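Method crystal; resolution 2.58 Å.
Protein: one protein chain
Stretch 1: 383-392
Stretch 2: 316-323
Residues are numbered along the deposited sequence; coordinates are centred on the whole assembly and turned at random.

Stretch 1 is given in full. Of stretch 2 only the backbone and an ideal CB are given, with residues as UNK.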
ATOM      1  N   ASP A 383      46.924  -2.197 -38.414  1.00104.17           N
ATOM      2  CA  ASP A 383      45.526  -1.970 -38.693  1.00100.46           C
ATOM      3  C   ASP A 383      45.222  -2.488 -40.112  1.00102.24           C
ATOM      4  O   ASP A 383      46.103  -3.045 -40.773  1.00102.06           O
ATOM      5  CB  ASP A 383      45.226  -0.469 -38.559  1.00104.19           C
ATOM      6  CG  ASP A 383      45.965   0.422 -39.551  1.00119.54           C
ATOM      7  OD1 ASP A 383      47.219   0.331 -39.617  1.00122.57           O
ATOM      8  OD2 ASP A 383      45.290   1.208 -40.266  1.00123.39           O
ATOM      9  N   ARG A 384      43.976  -2.274 -40.579  1.00 97.04           N
ATOM     10  CA  ARG A 384      43.449  -2.644 -41.900  1.00 95.18           C
ATOM     11  C   ARG A 384      44.321  -2.238 -43.100  1.00102.97           C
ATOM     12  O   ARG A 384      44.283  -2.933 -44.121  1.00102.66           O
ATOM     13  CB  ARG A 384      42.051  -2.066 -42.065  1.00 90.25           C
ATOM     14  CG  ARG A 384      41.975  -0.572 -41.794  1.00 98.56           C
ATOM     15  CD  ARG A 384      40.641  -0.216 -41.231  1.00107.48           C
ATOM     16  NE  ARG A 384      39.649  -0.364 -42.274  1.00107.71           N
ATOM     17  CZ  ARG A 384      38.417  -0.783 -42.075  1.00102.95           C
ATOM     18  NH1 ARG A 384      38.000  -1.076 -40.848  1.00 67.96           N
ATOM     19  NH2 ARG A 384      37.586  -0.901 -43.095  1.00 95.27           N
ATOM     20  N   SER A 385      45.092  -1.122 -42.986  1.00102.70           N
ATOM     21  CA  SER A 385      45.985  -0.630 -44.053  1.00106.17           C
ATOM     22  C   SER A 385      47.055  -1.677 -44.460  1.00110.64           C
ATOM     23  O   SER A 385      47.440  -1.747 -45.637  1.00112.28           O
ATOM     24  CB  SER A 385      46.616   0.705 -43.674  1.00112.21           C
ATOM     25  OG  SER A 385      47.212   0.648 -42.390  1.00119.41           O
ATOM     26  N   MET A 386      47.469  -2.527 -43.490  1.00104.51           N
ATOM     27  CA  MET A 386      48.373  -3.654 -43.676  1.00104.48           C
ATOM     28  C   MET A 386      47.533  -4.776 -44.324  1.00102.99           C
ATOM     29  O   MET A 386      46.593  -5.246 -43.672  1.00 99.09           O
ATOM     30  CB  MET A 386      48.915  -4.095 -42.305  1.00106.92           C
ATOM     31  CG  MET A 386      49.544  -5.494 -42.264  1.00111.85           C
ATOM     32  SD  MET A 386      51.021  -5.723 -43.308  1.00121.91           S
ATOM     33  CE  MET A 386      52.224  -4.697 -42.408  1.00122.25           C
ATOM     34  N   PRO A 387      47.806  -5.197 -45.598  1.00 98.97           N
ATOM     35  CA  PRO A 387      47.012  -6.283 -46.210  1.00 96.35           C
ATOM     36  C   PRO A 387      46.992  -7.461 -45.230  1.00 98.46           C
ATOM     37  O   PRO A 387      47.967  -7.686 -44.522  1.00 97.41           O
ATOM     38  CB  PRO A 387      47.686  -6.490 -47.572  1.00100.24           C
ATOM     39  CG  PRO A 387      48.333  -5.204 -47.854  1.00107.11           C
ATOM     40  CD  PRO A 387      48.844  -4.730 -46.535  1.00102.67           C
ATOM     41  N   MET A 388      45.832  -8.142 -45.133  1.00 94.38           N
ATOM     42  CA  MET A 388      45.514  -9.225 -44.191  1.00 92.15           C
ATOM     43  C   MET A 388      46.625 -10.245 -43.862  1.00101.13           C
ATOM     44  O   MET A 388      47.073 -10.302 -42.706  1.00101.29           O
ATOM     45  CB  MET A 388      44.300 -10.025 -44.678  1.00 91.93           C
ATOM     46  CG  MET A 388      43.603 -10.763 -43.554  1.00 92.38           C
ATOM     47  SD  MET A 388      42.193 -11.768 -44.021  1.00 94.33           S
ATOM     48  CE  MET A 388      42.952 -13.195 -44.726  1.00 91.43           C
ATOM     49  N   THR A 389      47.052 -11.045 -44.868  1.00100.49           N
ATOM     50  CA  THR A 389      48.046 -12.114 -44.734  1.00101.65           C
ATOM     51  C   THR A 389      49.474 -11.591 -44.936  1.00109.54           C
ATOM     52  O   THR A 389      50.400 -12.409 -45.005  1.00111.46           O
ATOM     53  CB  THR A 389      47.730 -13.283 -45.679  1.00107.08           C
ATOM     54  OG1 THR A 389      47.531 -12.762 -46.991  1.00110.35           O
ATOM     55  CG2 THR A 389      46.499 -14.078 -45.247  1.00100.63           C
ATOM     56  N   ASP A 390      49.680 -10.254 -45.012  1.00107.52           N
ATOM     57  CA  ASP A 390      51.033  -9.722 -45.225  1.00110.85           C
ATOM     58  C   ASP A 390      51.843  -9.639 -43.939  1.00114.56           C
ATOM     59  O   ASP A 390      53.047  -9.402 -44.013  1.00116.79           O
ATOM     60  CB  ASP A 390      51.040  -8.411 -46.001  1.00114.63           C
ATOM     61  CG  ASP A 390      50.834  -8.597 -47.500  1.00123.10           C
ATOM     62  OD1 ASP A 390      50.531  -9.748 -47.930  1.00119.88           O
ATOM     63  OD2 ASP A 390      50.998  -7.605 -48.249  1.00134.13           O
ATOM     64  N   ILE A 391      51.232  -9.936 -42.776  1.00108.31           N
ATOM     65  CA  ILE A 391      51.973 -10.026 -41.512  1.00107.85           C
ATOM     66  C   ILE A 391      52.777 -11.326 -41.479  1.00111.81           C
ATOM     67  O   ILE A 391      53.804 -11.380 -40.811  1.00114.23           O
ATOM     68  CB  ILE A 391      51.114  -9.822 -40.237  1.00108.03           C
ATOM     69  CG1 ILE A 391      49.855 -10.730 -40.214  1.00104.99           C
ATOM     70  CG2 ILE A 391      50.772  -8.342 -40.059  1.00109.41           C
ATOM     71  CD1 ILE A 391      49.184 -10.888 -38.834  1.00110.74           C
ATOM     72  N   VAL A 392      52.339 -12.349 -42.250  1.00106.15           N
ATOM     73  CA  VAL A 392      53.010 -13.644 -42.396  1.00106.74           C
ATOM     74  C   VAL A 392      54.386 -13.425 -43.058  1.00118.61           C
ATOM     75  O   VAL A 392      55.350 -14.084 -42.682  1.00120.37           O
ATOM     76  CB  VAL A 392      52.105 -14.651 -43.168  1.00107.31           C
ATOM     77  CG1 VAL A 392      52.870 -15.879 -43.638  1.00108.39           C
ATOM     78  CG2 VAL A 392      50.883 -15.052 -42.345  1.00103.38           C
ATOM     79  N   UNK A 316      53.678 -15.615 -33.196  1.00 96.19           N
ATOM     80  CA  UNK A 316      52.232 -15.805 -32.980  1.00 94.30           C
ATOM     81  C   UNK A 316      51.531 -14.886 -33.999  1.00 98.36           C
ATOM     82  O   UNK A 316      51.859 -13.698 -34.067  1.00 98.70           O
ATOM     83  CB  UNK A 316      51.818 -15.483 -31.543  1.00 94.30           C
ATOM     84  N   UNK A 317      50.606 -15.460 -34.813  1.00 93.63           N
ATOM     85  CA  UNK A 317      49.850 -14.695 -35.789  1.00 92.12           C
ATOM     86  C   UNK A 317      48.447 -14.484 -35.260  1.00 95.14           C
ATOM     87  O   UNK A 317      47.612 -15.393 -35.290  1.00 93.05           O
ATOM     88  CB  UNK A 317      49.824 -15.398 -37.148  1.00 92.12           C
ATOM     89  N   UNK A 318      48.212 -13.272 -34.738  1.00 92.84           N
ATOM     90  CA  UNK A 318      46.930 -12.841 -34.198  1.00 91.01           C
ATOM     91  C   UNK A 318      46.301 -12.028 -35.320  1.00 95.18           C
ATOM     92  O   UNK A 318      46.370 -10.795 -35.329  1.00 96.81           O
ATOM     93  CB  UNK A 318      47.072 -12.041 -32.902  1.00 91.01           C
ATOM     94  N   UNK A 319      45.781 -12.730 -36.319  1.00 90.00           N
ATOM     95  CA  UNK A 319      45.188 -12.107 -37.494  1.00 88.26           C
ATOM     96  C   UNK A 319      43.692 -12.255 -37.625  1.00 89.25           C
ATOM     97  O   UNK A 319      43.014 -12.869 -36.795  1.00 88.07           O
ATOM     98  CB  UNK A 319      45.843 -12.682 -38.751  1.00 88.26           C
ATOM     99  N   UNK A 320      43.193 -11.703 -38.700  1.00 84.74           N
ATOM    100  CA  UNK A 320      41.792 -11.777 -39.034  1.00 82.84           C
ATOM    101  C   UNK A 320      41.437 -10.704 -40.022  1.00 89.04           C
ATOM    102  O   UNK A 320      42.236  -9.805 -40.323  1.00 90.62           O
ATOM    103  CB  UNK A 320      40.924 -11.660 -37.780  1.00 82.84           C
ATOM    104  N   UNK A 321      40.218 -10.798 -40.538  1.00 84.71           N
ATOM    105  CA  UNK A 321      39.699  -9.823 -41.485  1.00 84.58           C
ATOM    106  C   UNK A 321      39.070  -8.679 -40.691  1.00 87.32           C
ATOM    107  O   UNK A 321      39.384  -8.505 -39.504  1.00 88.34           O
ATOM    108  CB  UNK A 321      38.687 -10.459 -42.440  1.00 84.58           C
ATOM    109  N   UNK A 322      38.180  -7.908 -41.315  1.00 81.62           N
ATOM    110  CA  UNK A 322      37.466  -6.858 -40.593  1.00 79.57           C
ATOM    111  C   UNK A 322      36.132  -7.494 -40.131  1.00 82.84           C
ATOM    112  O   UNK A 322      35.323  -7.905 -40.961  1.00 83.25           O
ATOM    113  CB  UNK A 322      37.244  -5.620 -41.464  1.00 79.57           C
ATOM    114  N   UNK A 323      35.977  -7.703 -38.813  1.00 78.30           N
ATOM    115  CA  UNK A 323      34.789  -8.311 -38.226  1.00 77.04           C
ATOM    116  C   UNK A 323      33.558  -7.486 -38.516  1.00 81.79           C
ATOM    117  O   UNK A 323      33.642  -6.257 -38.624  1.00 81.43           O
ATOM    118  CB  UNK A 323      34.961  -8.482 -36.715  1.00 77.04           C
TER

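Stretch 1 meets the second segment through three side chains, Arg 384, Met 388 and Ile 391, and no hydrogen bond crosses between the two stretches.

Position 316 lies in a strand, and its ideal CB has nothing of stretch 1 within 5.5 Å. Stretch 1 does not choose among side chains. It is Ile 316.

At position 317 the CA-to-CB bond points toward stretch 1, and the ideal CB lies 4.9 Å from Ile 391 CD1 and 5.3 Å from Val 392 CG2. These methyl groups offer neither charge nor hydrogen-bonding partner, and the gap leaves room for more than a methyl. Valine, leucine, isoleucine or methionine would all be reasonable, with the strand angles favouring a beta-branched residue. The deposited residue is Ile 317; its CG2 packs 3.6 Å from Ile 391 CD1.

Position 318 ends the strand and points away, so stretch 1 sets little restriction on its side chain. It is Val 318, whose contact is made by the backbone: its O lies 4.5 Å from Ile 391 CD1.

Position 319 turns toward stretch 1 again, but here the ideal CB would already stand 3.8 Å from Ile 391 CD1 and 4.8 Å from Met 388 O. A small residue such as alanine, serine or glycine suits this close approach, though stretch 1 alone does not rule out a larger one. Gly 319 is found, and its CA approaches Ile 391 CD1 at 4.4 Å.

At position 320 phi is 161° and psi 171°, a combination strongly favouring glycine. The ideal CB points away, so the backbone rather than stretch 1 makes the case. With Gly 320 here, the carbonyl O comes within 3.6 Å of Met 388 CG.

Position 321 points away overall, yet its ideal CB is 4.1 Å from Met 388 SD. A small apolar residue would suit this contact, though a longer one leading away could also be accommodated. Ala 321 places its CB 4.1 Å from Met 388 SD.

Position 322 faces stretch 1, with its ideal CB 4.6 Å from Arg 384 NH1. An acidic or polar side chain might answer the guanidinium charge, while an aliphatic one could pack against its flat face. Ile 322 takes the second course: CD1 lies over one face of the guanidinium and CG2 is 3.7 Å from NH1 of Arg 384, whose NH1 and NH2 are hydrogen-bonded elsewhere in the structure.

Position 323 is beyond reach of stretch 1, which leaves the choice open; it is Ala 323.

Stretch 2 316-323: IIVGGAIA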
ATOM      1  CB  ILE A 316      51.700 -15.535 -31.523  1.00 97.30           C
ATOM      2  CG1 ILE A 316      52.485 -16.295 -30.421  1.00 98.67           C
ATOM      3  CG2 ILE A 316      50.171 -15.825 -31.403  1.00 96.73           C
ATOM      4  CD1 ILE A 316      52.272 -15.740 -29.029  1.00 91.05           C
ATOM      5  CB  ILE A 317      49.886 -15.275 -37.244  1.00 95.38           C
ATOM      6  CG1 ILE A 317      51.324 -15.545 -37.765  1.00 97.70           C
ATOM      7  CG2 ILE A 317      49.100 -14.403 -38.233  1.00 94.89           C
ATOM      8  CD1 ILE A 317      52.323 -14.395 -37.764  1.00103.74           C
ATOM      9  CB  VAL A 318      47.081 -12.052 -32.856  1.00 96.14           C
ATOM     10  CG1 VAL A 318      45.723 -11.745 -32.240  1.00 94.42           C
ATOM     11  CG2 VAL A 318      47.943 -12.817 -31.858  1.00 97.81           C
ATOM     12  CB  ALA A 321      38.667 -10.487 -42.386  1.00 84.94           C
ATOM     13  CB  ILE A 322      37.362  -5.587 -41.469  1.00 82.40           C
ATOM     14  CG1 ILE A 322      38.800  -5.079 -41.776  1.00 83.53           C
ATOM     15  CG2 ILE A 322      36.517  -4.508 -40.789  1.00 81.51           C
ATOM     16  CD1 ILE A 322      38.946  -4.391 -42.947  1.00 84.90           C
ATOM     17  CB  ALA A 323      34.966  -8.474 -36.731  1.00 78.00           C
TER
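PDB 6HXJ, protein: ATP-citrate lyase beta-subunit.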